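Local coordinates for period circadian protein homolog 2 (Mus musculus, PDB 3GDI), which takes part in the mammalian circadian clock as a transcription regulator and probably pairs with partner proteins through its tandem PAS domains, at residues Phe64-Asp69 with Cys106-Val110; Val72-Thr77 with Ser103-Arg107; Pro122-Tyr128 with Leu145-Val151. All blocks are in the same frame, centred on the assembly; numbering follows the deposited sequence.

All three interactions belong to the first PAS domain of the chain and lie in or against its five-stranded antiparallel sheet. Interactions 1 and 2 share C106 and R107 of strand 104-108, an outermost strand of that sheet; their centres lie about 10 Å apart, and L65 of the one packs on F73 of the other. Interaction 3 joins the next two strands, 121-131 and 142-150, with its centre about 12 Å from interaction 1 and about 9 Å from interaction 2. Along the chain, interactions 1 and 2 both close on strand 104-108 before interaction 3 opens. Together they tie a loop and helix 70-76 to the edge strand, and strand 121-131, its neighbour, to 142-150.

Interaction 1. Residues Phe64-Asp69 with Cys106-Val110; sequences FLAPHD and CRVSV
The carboxylate of D69 and the guanidinium of R107 lie nearly parallel, their planes 17° apart, and meet in a side-on, two-pronged salt bridge, the oxygens somewhat tilted out of the guanidinium plane. NH2 of R107 reaches OD1 of D69 at 2.9 Å and NE of R107 reaches OD2 of D69 at 3.0 Å, each on a syn lone pair. The other flat group, the ring of F64, has the backbone O of S109 at its edge, in plane. All this belongs to the PAS fold, where the loop 64-69 leading into helix 70-76 is pinned to the edge strand 104-108.

OD2 of D69 takes a second bond, from the backbone N of R107 at 3.2 Å, which arrives from above the carboxylate plane. One aspartate thus grips both the backbone and the side chain of R107, fixing its rotation. The arginine chain has to bend at chi2 and chi3 to bring NE and NH2 alongside the carboxylate. NH2 of R107 also pairs with D194, so the guanidinium links the loop to helix 192-195 as well.

Farther along, the backbones make a single bridge at L65 and V108. It is framed by two hydrogen bonds: S109 N to F64 O at 2.7 Å, and A66 N to R107 O at 2.9 Å. On the inner side L65 lies against two residues of the strand. Its CD1 packs on V108 CG2 at 3.8 Å, while its CG rests 4.0 Å from C106 SG, and that same sulfur touches D69 CB at 3.7 Å.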
ATOM      1  N   PHE A  64      18.710  -6.265 -14.330  1.00 52.49           N
ATOM      2  CA  PHE A  64      19.787  -5.559 -13.624  1.00 51.31           C
ATOM      3  C   PHE A  64      19.331  -4.953 -12.295  1.00 50.67           C
ATOM      4  O   PHE A  64      20.041  -4.139 -11.708  1.00 52.35           O
ATOM      5  CB  PHE A  64      20.365  -4.438 -14.488  1.00 52.14           C
ATOM      6  CG  PHE A  64      20.774  -4.879 -15.850  1.00 52.89           C
ATOM      7  CD1 PHE A  64      19.925  -4.694 -16.934  1.00 52.67           C
ATOM      8  CD2 PHE A  64      21.982  -5.543 -16.043  1.00 53.19           C
ATOM      9  CE1 PHE A  64      20.269  -5.170 -18.191  1.00 53.92           C
ATOM     10  CE2 PHE A  64      22.334  -6.024 -17.295  1.00 53.16           C
ATOM     11  CZ  PHE A  64      21.474  -5.838 -18.371  1.00 52.26           C
ATOM     12  N   LEU A  65      18.148  -5.347 -11.835  1.00 49.84           N
ATOM     13  CA  LEU A  65      17.574  -4.861 -10.582  1.00 48.06           C
ATOM     14  C   LEU A  65      17.683  -5.920  -9.489  1.00 49.51           C
ATOM     15  O   LEU A  65      17.801  -7.113  -9.772  1.00 49.84           O
ATOM     16  CB  LEU A  65      16.087  -4.541 -10.772  1.00 46.77           C
ATOM     17  CG  LEU A  65      15.553  -3.195 -11.256  1.00 45.89           C
ATOM     18  CD1 LEU A  65      16.634  -2.403 -11.951  1.00 46.15           C
ATOM     19  CD2 LEU A  65      14.359  -3.454 -12.167  1.00 42.07           C
ATOM     20  N   ALA A  66      17.648  -5.487  -8.237  1.00 50.09           N
ATOM     21  CA  ALA A  66      17.680  -6.435  -7.142  1.00 51.43           C
ATOM     22  C   ALA A  66      16.427  -7.275  -7.400  1.00 53.51           C
ATOM     23  O   ALA A  66      15.386  -6.741  -7.793  1.00 52.12           O
ATOM     24  CB  ALA A  66      17.571  -5.706  -5.818  1.00 52.07           C
ATOM     25  N   PRO A  67      16.510  -8.598  -7.206  1.00 55.20           N
ATOM     26  CA  PRO A  67      15.340  -9.452  -7.444  1.00 55.91           C
ATOM     27  C   PRO A  67      14.076  -9.042  -6.684  1.00 55.47           C
ATOM     28  O   PRO A  67      12.965  -9.258  -7.164  1.00 55.96           O
ATOM     29  CB  PRO A  67      15.844 -10.842  -7.054  1.00 56.45           C
ATOM     30  CG  PRO A  67      17.307 -10.773  -7.436  1.00 54.51           C
ATOM     31  CD  PRO A  67      17.696  -9.412  -6.885  1.00 55.72           C
ATOM     32  N   HIS A  68      14.243  -8.450  -5.505  1.00 55.29           N
ATOM     33  CA  HIS A  68      13.100  -8.008  -4.711  1.00 54.93           C
ATOM     34  C   HIS A  68      12.463  -6.740  -5.260  1.00 54.27           C
ATOM     35  O   HIS A  68      11.291  -6.473  -5.009  1.00 54.89           O
ATOM     36  CB  HIS A  68      13.509  -7.734  -3.261  1.00 57.90           C
ATOM     37  CG  HIS A  68      13.537  -8.951  -2.388  1.00 63.00           C
ATOM     38  ND1 HIS A  68      14.541  -9.895  -2.450  1.00 66.35           N
ATOM     39  CD2 HIS A  68      12.681  -9.375  -1.429  1.00 64.06           C
ATOM     40  CE1 HIS A  68      14.302 -10.847  -1.565  1.00 65.69           C
ATOM     41  NE2 HIS A  68      13.179 -10.555  -0.933  1.00 65.64           N
ATOM     42  N   ASP A  69      13.234  -5.950  -6.003  1.00 54.15           N
ATOM     43  CA  ASP A  69      12.727  -4.696  -6.539  1.00 51.97           C
ATOM     44  C   ASP A  69      12.027  -4.814  -7.884  1.00 51.97           C
ATOM     45  O   ASP A  69      11.398  -3.862  -8.347  1.00 55.71           O
ATOM     46  CB  ASP A  69      13.859  -3.674  -6.623  1.00 52.52           C
ATOM     47  CG  ASP A  69      14.511  -3.420  -5.274  1.00 54.33           C
ATOM     48  OD1 ASP A  69      13.767  -3.330  -4.272  1.00 53.33           O
ATOM     49  OD2 ASP A  69      15.758  -3.300  -5.212  1.00 54.72           O
ATOM     50  N   CYS A 106      14.848   1.792  -6.690  1.00 55.98           N
ATOM     51  CA  CYS A 106      15.316   0.474  -7.108  1.00 57.31           C
ATOM     52  C   CYS A 106      16.825   0.365  -6.968  1.00 56.36           C
ATOM     53  O   CYS A 106      17.549   1.349  -7.143  1.00 55.34           O
ATOM     54  CB  CYS A 106      14.941   0.207  -8.567  1.00 59.75           C
ATOM     55  SG  CYS A 106      13.436  -0.759  -8.813  1.00 68.39           S
ATOM     56  N   ARG A 107      17.293  -0.834  -6.633  1.00 56.44           N
ATOM     57  CA  ARG A 107      18.723  -1.087  -6.507  1.00 56.45           C
ATOM     58  C   ARG A 107      19.143  -1.697  -7.840  1.00 56.59           C
ATOM     59  O   ARG A 107      18.567  -2.688  -8.286  1.00 54.70           O
ATOM     60  CB  ARG A 107      18.987  -2.048  -5.348  1.00 57.71           C
ATOM     61  CG  ARG A 107      19.167  -1.338  -4.003  1.00 58.06           C
ATOM     62  CD  ARG A 107      18.694  -2.171  -2.813  1.00 55.04           C
ATOM     63  NE  ARG A 107      17.236  -2.268  -2.792  1.00 57.47           N
ATOM     64  CZ  ARG A 107      16.497  -2.482  -1.703  1.00 56.79           C
ATOM     65  NH1 ARG A 107      17.067  -2.625  -0.514  1.00 56.36           N
ATOM     66  NH2 ARG A 107      15.177  -2.546  -1.807  1.00 56.71           N
ATOM     67  N   VAL A 108      20.127  -1.084  -8.486  1.00 57.71           N
ATOM     68  CA  VAL A 108      20.595  -1.551  -9.790  1.00 58.30           C
ATOM     69  C   VAL A 108      22.025  -2.077  -9.746  1.00 59.36           C
ATOM     70  O   VAL A 108      22.849  -1.594  -8.976  1.00 58.87           O
ATOM     71  CB  VAL A 108      20.512  -0.411 -10.833  1.00 57.64           C
ATOM     72  CG1 VAL A 108      20.818  -0.946 -12.230  1.00 56.21           C
ATOM     73  CG2 VAL A 108      19.128   0.223 -10.791  1.00 55.01           C
ATOM     74  N   SER A 109      22.305  -3.074 -10.578  1.00 62.01           N
ATOM     75  CA  SER A 109      23.632  -3.680 -10.650  1.00 65.97           C
ATOM     76  C   SER A 109      23.935  -4.223 -12.034  1.00 68.77           C
ATOM     77  O   SER A 109      23.124  -4.948 -12.609  1.00 69.04           O
ATOM     78  CB  SER A 109      23.754  -4.836  -9.655  1.00 65.59           C
ATOM     79  OG  SER A 109      24.944  -5.577  -9.882  1.00 64.08           O
ATOM     80  N   VAL A 110      25.105  -3.875 -12.563  1.00 72.45           N
ATOM     81  CA  VAL A 110      25.520  -4.362 -13.874  1.00 75.09           C
ATOM     82  C   VAL A 110      26.206  -5.712 -13.654  1.00 77.42           C
ATOM     83  O   VAL A 110      27.376  -5.903 -14.000  1.00 78.54           O
ATOM     84  CB  VAL A 110      26.503  -3.378 -14.563  1.00 74.95           C
ATOM     85  CG1 VAL A 110      26.878  -3.888 -15.951  1.00 75.44           C
ATOM     86  CG2 VAL A 110      25.861  -2.002 -14.676  1.00 75.92           C
TER

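Interaction 2. Residues Val72-Thr77 with Ser103-Arg107; sequences VFHSYT and SFFCR
F104 projects from strand 104-107 into the face of helix 72-76, and its side chain can be followed outward atom by atom. CB sits over one face of the Y76 ring, 3.6 Å from the ring centroid and 19° off the normal, a CH-pi contact. CG and CD2 lie under the CB of Y76, with CD2 to Y76 CB at 3.3 Å. On the same side of the ring, CD1 is met obliquely by V72 CG1 at 4.2 Å. CE1 comes up to the helix backbone at F73 CA, 3.9 Å away, and CZ touches CD2 of F73 at 4.0 Å and, more loosely, the methyl CG2 of T77.

The two aromatic side chains slide past each other in opposite directions. Their planes are only 3° from parallel, yet the centroids stand 5.2 Å apart, so the rings barely overlap and each instead covers the other's CB. With CG between the backbone N and carbonyl carbon (chi1 62°), the F104 ring lies under Y76 CB and along the helix.

Beside it, F73 CB touches C106 SG at 4.1 Å, and that sulfur also lies in the plane of the F104 ring at its edge. T77 is steadied by its own OG1, which hydrogen-bonds back to F73 O, while its methyl lies over the centre of one face of the F73 ring.

An alanine in place of F104 would probably open a gap between helix and strand, leaving Y76 CB without the ring face it lies on and F73 without its contact with the F104 ring.

No hydrogen bond crosses this contact: helix 70-76 is held against the PAS sheet here by apolar and CH-pi packing, so the fit of apolar surfaces, with no polar bond between the two segments, is likely to set the spacing of helix and strand.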
ATOM      1  N   VAL A  72       8.380  -4.329  -7.706  1.00 46.78           N
ATOM      2  CA  VAL A  72       8.195  -2.908  -7.427  1.00 46.79           C
ATOM      3  C   VAL A  72       8.226  -2.109  -8.734  1.00 47.27           C
ATOM      4  O   VAL A  72       7.331  -1.313  -9.007  1.00 46.97           O
ATOM      5  CB  VAL A  72       9.304  -2.396  -6.473  1.00 46.86           C
ATOM      6  CG1 VAL A  72       9.171  -0.897  -6.246  1.00 44.45           C
ATOM      7  CG2 VAL A  72       9.218  -3.148  -5.153  1.00 45.96           C
ATOM      8  N   PHE A  73       9.262  -2.344  -9.536  1.00 48.43           N
ATOM      9  CA  PHE A  73       9.444  -1.671 -10.821  1.00 49.34           C
ATOM     10  C   PHE A  73       8.228  -1.817 -11.731  1.00 49.75           C
ATOM     11  O   PHE A  73       7.804  -0.862 -12.355  1.00 50.94           O
ATOM     12  CB  PHE A  73      10.695  -2.233 -11.523  1.00 48.42           C
ATOM     13  CG  PHE A  73      10.868  -1.761 -12.942  1.00 46.43           C
ATOM     14  CD1 PHE A  73      10.224  -2.409 -13.991  1.00 46.67           C
ATOM     15  CD2 PHE A  73      11.665  -0.661 -13.227  1.00 45.50           C
ATOM     16  CE1 PHE A  73      10.372  -1.966 -15.304  1.00 44.68           C
ATOM     17  CE2 PHE A  73      11.819  -0.211 -14.528  1.00 44.80           C
ATOM     18  CZ  PHE A  73      11.169  -0.867 -15.573  1.00 45.65           C
ATOM     19  N   HIS A  74       7.680  -3.020 -11.815  1.00 51.84           N
ATOM     20  CA  HIS A  74       6.513  -3.273 -12.652  1.00 53.62           C
ATOM     21  C   HIS A  74       5.298  -2.527 -12.125  1.00 56.81           C
ATOM     22  O   HIS A  74       4.511  -1.962 -12.890  1.00 57.25           O
ATOM     23  CB  HIS A  74       6.222  -4.773 -12.689  1.00 51.96           C
ATOM     24  CG  HIS A  74       7.179  -5.548 -13.539  1.00 52.76           C
ATOM     25  ND1 HIS A  74       7.591  -6.826 -13.223  1.00 51.01           N
ATOM     26  CD2 HIS A  74       7.797  -5.230 -14.704  1.00 51.13           C
ATOM     27  CE1 HIS A  74       8.422  -7.260 -14.154  1.00 50.99           C
ATOM     28  NE2 HIS A  74       8.563  -6.311 -15.064  1.00 51.34           N
ATOM     29  N   SER A  75       5.148  -2.526 -10.806  1.00 59.33           N
ATOM     30  CA  SER A  75       4.025  -1.844 -10.175  1.00 60.02           C
ATOM     31  C   SER A  75       3.990  -0.348 -10.499  1.00 59.95           C
ATOM     32  O   SER A  75       2.942   0.187 -10.845  1.00 62.09           O
ATOM     33  CB  SER A  75       4.077  -2.039  -8.662  1.00 58.44           C
ATOM     34  OG  SER A  75       3.176  -1.158  -8.025  1.00 59.80           O
ATOM     35  N   TYR A  76       5.135   0.317 -10.398  1.00 58.91           N
ATOM     36  CA  TYR A  76       5.213   1.747 -10.664  1.00 60.11           C
ATOM     37  C   TYR A  76       5.369   2.100 -12.138  1.00 61.04           C
ATOM     38  O   TYR A  76       5.384   3.273 -12.496  1.00 61.98           O
ATOM     39  CB  TYR A  76       6.370   2.363  -9.872  1.00 61.69           C
ATOM     40  CG  TYR A  76       6.087   2.574  -8.393  1.00 63.56           C
ATOM     41  CD1 TYR A  76       5.312   3.657  -7.953  1.00 63.85           C
ATOM     42  CD2 TYR A  76       6.601   1.701  -7.432  1.00 63.99           C
ATOM     43  CE1 TYR A  76       5.060   3.869  -6.591  1.00 62.10           C
ATOM     44  CE2 TYR A  76       6.354   1.903  -6.064  1.00 65.39           C
ATOM     45  CZ  TYR A  76       5.582   2.991  -5.655  1.00 64.05           C
ATOM     46  OH  TYR A  76       5.331   3.185  -4.315  1.00 61.65           O
ATOM     47  N   THR A  77       5.491   1.094 -12.994  1.00 61.99           N
ATOM     48  CA  THR A  77       5.647   1.344 -14.422  1.00 61.46           C
ATOM     49  C   THR A  77       4.421   0.829 -15.152  1.00 63.91           C
ATOM     50  O   THR A  77       4.380   0.795 -16.381  1.00 63.37           O
ATOM     51  CB  THR A  77       6.917   0.652 -14.989  1.00 60.47           C
ATOM     52  OG1 THR A  77       6.870  -0.752 -14.708  1.00 59.10           O
ATOM     53  CG2 THR A  77       8.170   1.244 -14.367  1.00 57.28           C
ATOM     54  N   SER A 103       7.718   9.013  -8.069  1.00 71.29           N
ATOM     55  CA  SER A 103       8.998   8.334  -8.242  1.00 67.60           C
ATOM     56  C   SER A 103       9.127   7.206  -7.231  1.00 65.78           C
ATOM     57  O   SER A 103       8.603   7.297  -6.122  1.00 66.46           O
ATOM     58  CB  SER A 103      10.159   9.312  -8.048  1.00 65.98           C
ATOM     59  OG  SER A 103      10.235  10.229  -9.121  1.00 67.71           O
ATOM     60  N   PHE A 104       9.828   6.145  -7.613  1.00 63.21           N
ATOM     61  CA  PHE A 104      10.033   5.001  -6.733  1.00 60.82           C
ATOM     62  C   PHE A 104      11.529   4.703  -6.695  1.00 59.06           C
ATOM     63  O   PHE A 104      12.300   5.314  -7.438  1.00 59.63           O
ATOM     64  CB  PHE A 104       9.241   3.789  -7.254  1.00 59.90           C
ATOM     65  CG  PHE A 104       9.662   3.328  -8.622  1.00 60.67           C
ATOM     66  CD1 PHE A 104      10.493   2.224  -8.774  1.00 59.65           C
ATOM     67  CD2 PHE A 104       9.265   4.024  -9.760  1.00 61.87           C
ATOM     68  CE1 PHE A 104      10.925   1.822 -10.036  1.00 58.57           C
ATOM     69  CE2 PHE A 104       9.694   3.626 -11.028  1.00 61.15           C
ATOM     70  CZ  PHE A 104      10.530   2.521 -11.161  1.00 58.85           C
ATOM     71  N   PHE A 105      11.941   3.775  -5.836  1.00 56.93           N
ATOM     72  CA  PHE A 105      13.355   3.423  -5.720  1.00 54.55           C
ATOM     73  C   PHE A 105      13.676   1.981  -6.097  1.00 54.30           C
ATOM     74  O   PHE A 105      12.899   1.067  -5.841  1.00 51.24           O
ATOM     75  CB  PHE A 105      13.847   3.674  -4.296  1.00 53.23           C
ATOM     76  CG  PHE A 105      13.682   5.087  -3.841  1.00 52.65           C
ATOM     77  CD1 PHE A 105      12.428   5.583  -3.511  1.00 53.17           C
ATOM     78  CD2 PHE A 105      14.782   5.927  -3.739  1.00 52.81           C
ATOM     79  CE1 PHE A 105      12.269   6.895  -3.084  1.00 52.20           C
ATOM     80  CE2 PHE A 105      14.635   7.239  -3.315  1.00 53.40           C
ATOM     81  CZ  PHE A 105      13.373   7.723  -2.986  1.00 52.36           C
ATOM     82  N   CYS A 106      14.848   1.792  -6.690  1.00 55.98           N
ATOM     83  CA  CYS A 106      15.316   0.474  -7.108  1.00 57.31           C
ATOM     84  C   CYS A 106      16.825   0.365  -6.968  1.00 56.36           C
ATOM     85  O   CYS A 106      17.549   1.349  -7.143  1.00 55.34           O
ATOM     86  CB  CYS A 106      14.941   0.207  -8.567  1.00 59.75           C
ATOM     87  SG  CYS A 106      13.436  -0.759  -8.813  1.00 68.39           S
ATOM     88  N   ARG A 107      17.293  -0.834  -6.633  1.00 56.44           N
ATOM     89  CA  ARG A 107      18.723  -1.087  -6.507  1.00 56.45           C
ATOM     90  C   ARG A 107      19.143  -1.697  -7.840  1.00 56.59           C
ATOM     91  O   ARG A 107      18.567  -2.688  -8.286  1.00 54.70           O
ATOM     92  CB  ARG A 107      18.987  -2.048  -5.348  1.00 57.71           C
ATOM     93  CG  ARG A 107      19.167  -1.338  -4.003  1.00 58.06           C
ATOM     94  CD  ARG A 107      18.694  -2.171  -2.813  1.00 55.04           C
ATOM     95  NE  ARG A 107      17.236  -2.268  -2.792  1.00 57.47           N
ATOM     96  CZ  ARG A 107      16.497  -2.482  -1.703  1.00 56.79           C
ATOM     97  NH1 ARG A 107      17.067  -2.625  -0.514  1.00 56.36           N
ATOM     98  NH2 ARG A 107      15.177  -2.546  -1.807  1.00 56.71           N
TER

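Interaction 3. Residues Pro122-Tyr128 with Leu145-Val151; sequences PFRMTPY and LLLAERV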
ATOM      1  N   PRO A 122      21.502   2.016  -4.802  1.00 61.11           N
ATOM      2  CA  PRO A 122      20.147   2.570  -4.807  1.00 59.31           C
ATOM      3  C   PRO A 122      19.979   3.679  -5.841  1.00 58.22           C
ATOM      4  O   PRO A 122      20.872   4.495  -6.035  1.00 58.53           O
ATOM      5  CB  PRO A 122      19.980   3.066  -3.374  1.00 59.25           C
ATOM      6  CG  PRO A 122      21.369   3.463  -2.998  1.00 59.15           C
ATOM      7  CD  PRO A 122      22.188   2.320  -3.533  1.00 59.95           C
ATOM      8  N   PHE A 123      18.831   3.694  -6.509  1.00 57.55           N
ATOM      9  CA  PHE A 123      18.540   4.700  -7.529  1.00 57.31           C
ATOM     10  C   PHE A 123      17.118   5.215  -7.385  1.00 58.63           C
ATOM     11  O   PHE A 123      16.187   4.448  -7.143  1.00 58.75           O
ATOM     12  CB  PHE A 123      18.710   4.106  -8.932  1.00 54.53           C
ATOM     13  CG  PHE A 123      20.104   4.191  -9.460  1.00 53.61           C
ATOM     14  CD1 PHE A 123      20.519   5.308 -10.181  1.00 54.80           C
ATOM     15  CD2 PHE A 123      21.018   3.175  -9.212  1.00 53.11           C
ATOM     16  CE1 PHE A 123      21.824   5.415 -10.645  1.00 54.45           C
ATOM     17  CE2 PHE A 123      22.327   3.266  -9.671  1.00 53.67           C
ATOM     18  CZ  PHE A 123      22.734   4.390 -10.390  1.00 55.38           C
ATOM     19  N   ARG A 124      16.948   6.519  -7.515  1.00 60.71           N
ATOM     20  CA  ARG A 124      15.619   7.085  -7.433  1.00 62.34           C
ATOM     21  C   ARG A 124      15.214   7.175  -8.881  1.00 63.19           C
ATOM     22  O   ARG A 124      15.987   7.658  -9.703  1.00 64.20           O
ATOM     23  CB  ARG A 124      15.656   8.474  -6.823  1.00 64.76           C
ATOM     24  CG  ARG A 124      14.285   9.081  -6.633  1.00 67.97           C
ATOM     25  CD  ARG A 124      14.236  10.487  -7.201  1.00 72.70           C
ATOM     26  NE  ARG A 124      12.965  11.142  -6.909  1.00 76.25           N
ATOM     27  CZ  ARG A 124      12.582  12.300  -7.436  1.00 76.24           C
ATOM     28  NH1 ARG A 124      13.374  12.933  -8.289  1.00 77.22           N
ATOM     29  NH2 ARG A 124      11.407  12.824  -7.108  1.00 76.99           N
ATOM     30  N   MET A 125      14.016   6.710  -9.206  1.00 63.99           N
ATOM     31  CA  MET A 125      13.579   6.745 -10.587  1.00 64.86           C
ATOM     32  C   MET A 125      12.209   7.366 -10.801  1.00 65.63           C
ATOM     33  O   MET A 125      11.291   7.165 -10.008  1.00 66.12           O
ATOM     34  CB  MET A 125      13.598   5.332 -11.153  1.00 66.64           C
ATOM     35  CG  MET A 125      14.935   4.646 -10.998  1.00 67.89           C
ATOM     36  SD  MET A 125      15.021   3.166 -12.002  1.00 72.84           S
ATOM     37  CE  MET A 125      14.078   2.009 -10.982  1.00 70.12           C
ATOM     38  N   THR A 126      12.083   8.127 -11.882  1.00 66.25           N
ATOM     39  CA  THR A 126      10.826   8.772 -12.229  1.00 67.61           C
ATOM     40  C   THR A 126      10.425   8.195 -13.581  1.00 68.95           C
ATOM     41  O   THR A 126      11.173   8.301 -14.556  1.00 68.96           O
ATOM     42  CB  THR A 126      10.981  10.298 -12.356  1.00 67.73           C
ATOM     43  OG1 THR A 126      11.848  10.786 -11.326  1.00 67.52           O
ATOM     44  CG2 THR A 126       9.625  10.975 -12.208  1.00 68.84           C
ATOM     45  N   PRO A 127       9.241   7.566 -13.649  1.00 69.91           N
ATOM     46  CA  PRO A 127       8.687   6.940 -14.850  1.00 72.18           C
ATOM     47  C   PRO A 127       7.822   7.834 -15.730  1.00 75.41           C
ATOM     48  O   PRO A 127       6.907   8.507 -15.246  1.00 75.43           O
ATOM     49  CB  PRO A 127       7.887   5.786 -14.272  1.00 70.86           C
ATOM     50  CG  PRO A 127       7.272   6.433 -13.078  1.00 69.72           C
ATOM     51  CD  PRO A 127       8.423   7.222 -12.472  1.00 69.45           C
ATOM     52  N   TYR A 128       8.105   7.811 -17.030  1.00 78.29           N
ATOM     53  CA  TYR A 128       7.357   8.598 -18.005  1.00 81.55           C
ATOM     54  C   TYR A 128       6.910   7.720 -19.169  1.00 83.20           C
ATOM     55  O   TYR A 128       7.692   6.922 -19.688  1.00 83.44           O
ATOM     56  CB  TYR A 128       8.221   9.742 -18.540  1.00 81.64           C
ATOM     57  CG  TYR A 128       8.551  10.785 -17.505  1.00 82.97           C
ATOM     58  CD1 TYR A 128       7.537  11.490 -16.856  1.00 83.85           C
ATOM     59  CD2 TYR A 128       9.874  11.074 -17.176  1.00 83.59           C
ATOM     60  CE1 TYR A 128       7.833  12.463 -15.901  1.00 85.17           C
ATOM     61  CE2 TYR A 128      10.185  12.047 -16.224  1.00 84.86           C
ATOM     62  CZ  TYR A 128       9.160  12.738 -15.590  1.00 85.74           C
ATOM     63  OH  TYR A 128       9.454  13.707 -14.656  1.00 85.71           O
ATOM     64  N   LEU A 145       9.989   5.706 -20.441  1.00 75.33           N
ATOM     65  CA  LEU A 145      11.315   6.244 -20.218  1.00 73.52           C
ATOM     66  C   LEU A 145      11.408   6.530 -18.733  1.00 71.90           C
ATOM     67  O   LEU A 145      10.391   6.750 -18.073  1.00 72.00           O
ATOM     68  CB  LEU A 145      11.523   7.524 -21.032  1.00 73.67           C
ATOM     69  CG  LEU A 145      12.953   8.074 -21.070  1.00 73.71           C
ATOM     70  CD1 LEU A 145      13.133   8.920 -22.310  1.00 73.77           C
ATOM     71  CD2 LEU A 145      13.244   8.889 -19.819  1.00 74.65           C
ATOM     72  N   LEU A 146      12.623   6.511 -18.202  1.00 69.40           N
ATOM     73  CA  LEU A 146      12.820   6.763 -16.784  1.00 67.81           C
ATOM     74  C   LEU A 146      14.107   7.501 -16.501  1.00 66.84           C
ATOM     75  O   LEU A 146      15.159   7.175 -17.047  1.00 65.66           O
ATOM     76  CB  LEU A 146      12.838   5.451 -15.991  1.00 66.30           C
ATOM     77  CG  LEU A 146      11.553   4.635 -15.879  1.00 65.30           C
ATOM     78  CD1 LEU A 146      11.610   3.467 -16.841  1.00 63.19           C
ATOM     79  CD2 LEU A 146      11.399   4.131 -14.452  1.00 64.75           C
ATOM     80  N   LEU A 147      14.011   8.504 -15.642  1.00 66.78           N
ATOM     81  CA  LEU A 147      15.177   9.268 -15.246  1.00 67.97           C
ATOM     82  C   LEU A 147      15.611   8.641 -13.928  1.00 68.87           C
ATOM     83  O   LEU A 147      14.846   8.628 -12.960  1.00 70.17           O
ATOM     84  CB  LEU A 147      14.802  10.734 -15.050  1.00 67.81           C
ATOM     85  CG  LEU A 147      14.439  11.468 -16.340  1.00 67.16           C
ATOM     86  CD1 LEU A 147      13.649  12.740 -16.037  1.00 67.82           C
ATOM     87  CD2 LEU A 147      15.718  11.783 -17.081  1.00 65.55           C
ATOM     88  N   ALA A 148      16.828   8.106 -13.900  1.00 67.69           N
ATOM     89  CA  ALA A 148      17.346   7.451 -12.713  1.00 66.73           C
ATOM     90  C   ALA A 148      18.495   8.216 -12.100  1.00 68.14           C
ATOM     91  O   ALA A 148      19.476   8.517 -12.771  1.00 68.66           O
ATOM     92  CB  ALA A 148      17.798   6.058 -13.062  1.00 66.06           C
ATOM     93  N   GLU A 149      18.377   8.515 -10.812  1.00 69.81           N
ATOM     94  CA  GLU A 149      19.415   9.240 -10.096  1.00 70.61           C
ATOM     95  C   GLU A 149      19.954   8.424  -8.931  1.00 70.11           C
ATOM     96  O   GLU A 149      19.193   7.952  -8.083  1.00 71.23           O
ATOM     97  CB  GLU A 149      18.871  10.563  -9.573  1.00 72.24           C
ATOM     98  CG  GLU A 149      19.835  11.300  -8.670  1.00 75.90           C
ATOM     99  CD  GLU A 149      19.269  12.618  -8.193  1.00 78.54           C
ATOM    100  OE1 GLU A 149      19.944  13.301  -7.392  1.00 81.29           O
ATOM    101  OE2 GLU A 149      18.149  12.972  -8.622  1.00 78.45           O
ATOM    102  N   ARG A 150      21.270   8.259  -8.896  1.00 69.05           N
ATOM    103  CA  ARG A 150      21.923   7.506  -7.834  1.00 68.15           C
ATOM    104  C   ARG A 150      21.694   8.261  -6.524  1.00 67.18           C
ATOM    105  O   ARG A 150      21.839   9.482  -6.478  1.00 66.00           O
ATOM    106  CB  ARG A 150      23.419   7.391  -8.133  1.00 68.41           C
ATOM    107  CG  ARG A 150      24.086   6.147  -7.589  1.00 69.42           C
ATOM    108  CD  ARG A 150      24.809   6.392  -6.292  1.00 71.25           C
ATOM    109  NE  ARG A 150      25.365   5.142  -5.779  1.00 77.02           N
ATOM    110  CZ  ARG A 150      26.048   5.025  -4.641  1.00 80.01           C
ATOM    111  NH1 ARG A 150      26.277   6.091  -3.878  1.00 80.02           N
ATOM    112  NH2 ARG A 150      26.495   3.835  -4.259  1.00 79.98           N
ATOM    113  N   VAL A 151      21.325   7.532  -5.473  1.00 65.88           N
ATOM    114  CA  VAL A 151      21.061   8.120  -4.165  1.00 64.41           C
ATOM    115  C   VAL A 151      22.244   7.982  -3.210  1.00 64.98           C
ATOM    116  O   VAL A 151      22.877   6.924  -3.128  1.00 64.42           O
ATOM    117  CB  VAL A 151      19.820   7.473  -3.514  1.00 64.33           C
ATOM    118  CG1 VAL A 151      19.622   8.013  -2.110  1.00 64.09           C
ATOM    119  CG2 VAL A 151      18.588   7.759  -4.354  1.00 64.37           C
TER
HETATM  120  O   HOH W   1      14.430  11.143 -11.452  1.00 70.34           O
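Strands 122-128 and 145-150 run antiparallel, their axes 4.4 Å apart at closest approach, with hydrogen-bonded pairs R124-E149, T126-L147 and Y128-L145 separated by the non-hydrogen-bonded pairs F123-R150, M125-A148 and P127-L146. This is the hairpin of the last two strands of the PAS sheet, flanked by strands 26-31 and 104-108. Its ladder runs on past the last pair, where V151 N donates to P122 O at 3.1 Å from well above the carbonyl plane.

On the face that carries F123, M125 and P127, the F123 ring is covered by R150, whose CA stands 3.9 Å from the ring centroid as a CH-pi donor. R150 CG comes 3.6 Å from F123 CZ, so it is the aliphatic stem that meets the ring; the guanidinium plane is turned 83° to it. F27 of strand 26-31 meets the same ring edge-to-face. M125 CG packs on A148 CB at 3.8 Å, and L146 CD2 fits against P127 CB.

On the opposite face, with R124, T126 and Y128, L147 CD1 touches the edge of the Y128 ring, in plane, 3.5 Å from CE2 of Y128. T126 OG1 hydrogen-bonds S103 OG and also meets a water at 2.6 Å, and that water donates in turn to L147 O at 3.0 Å.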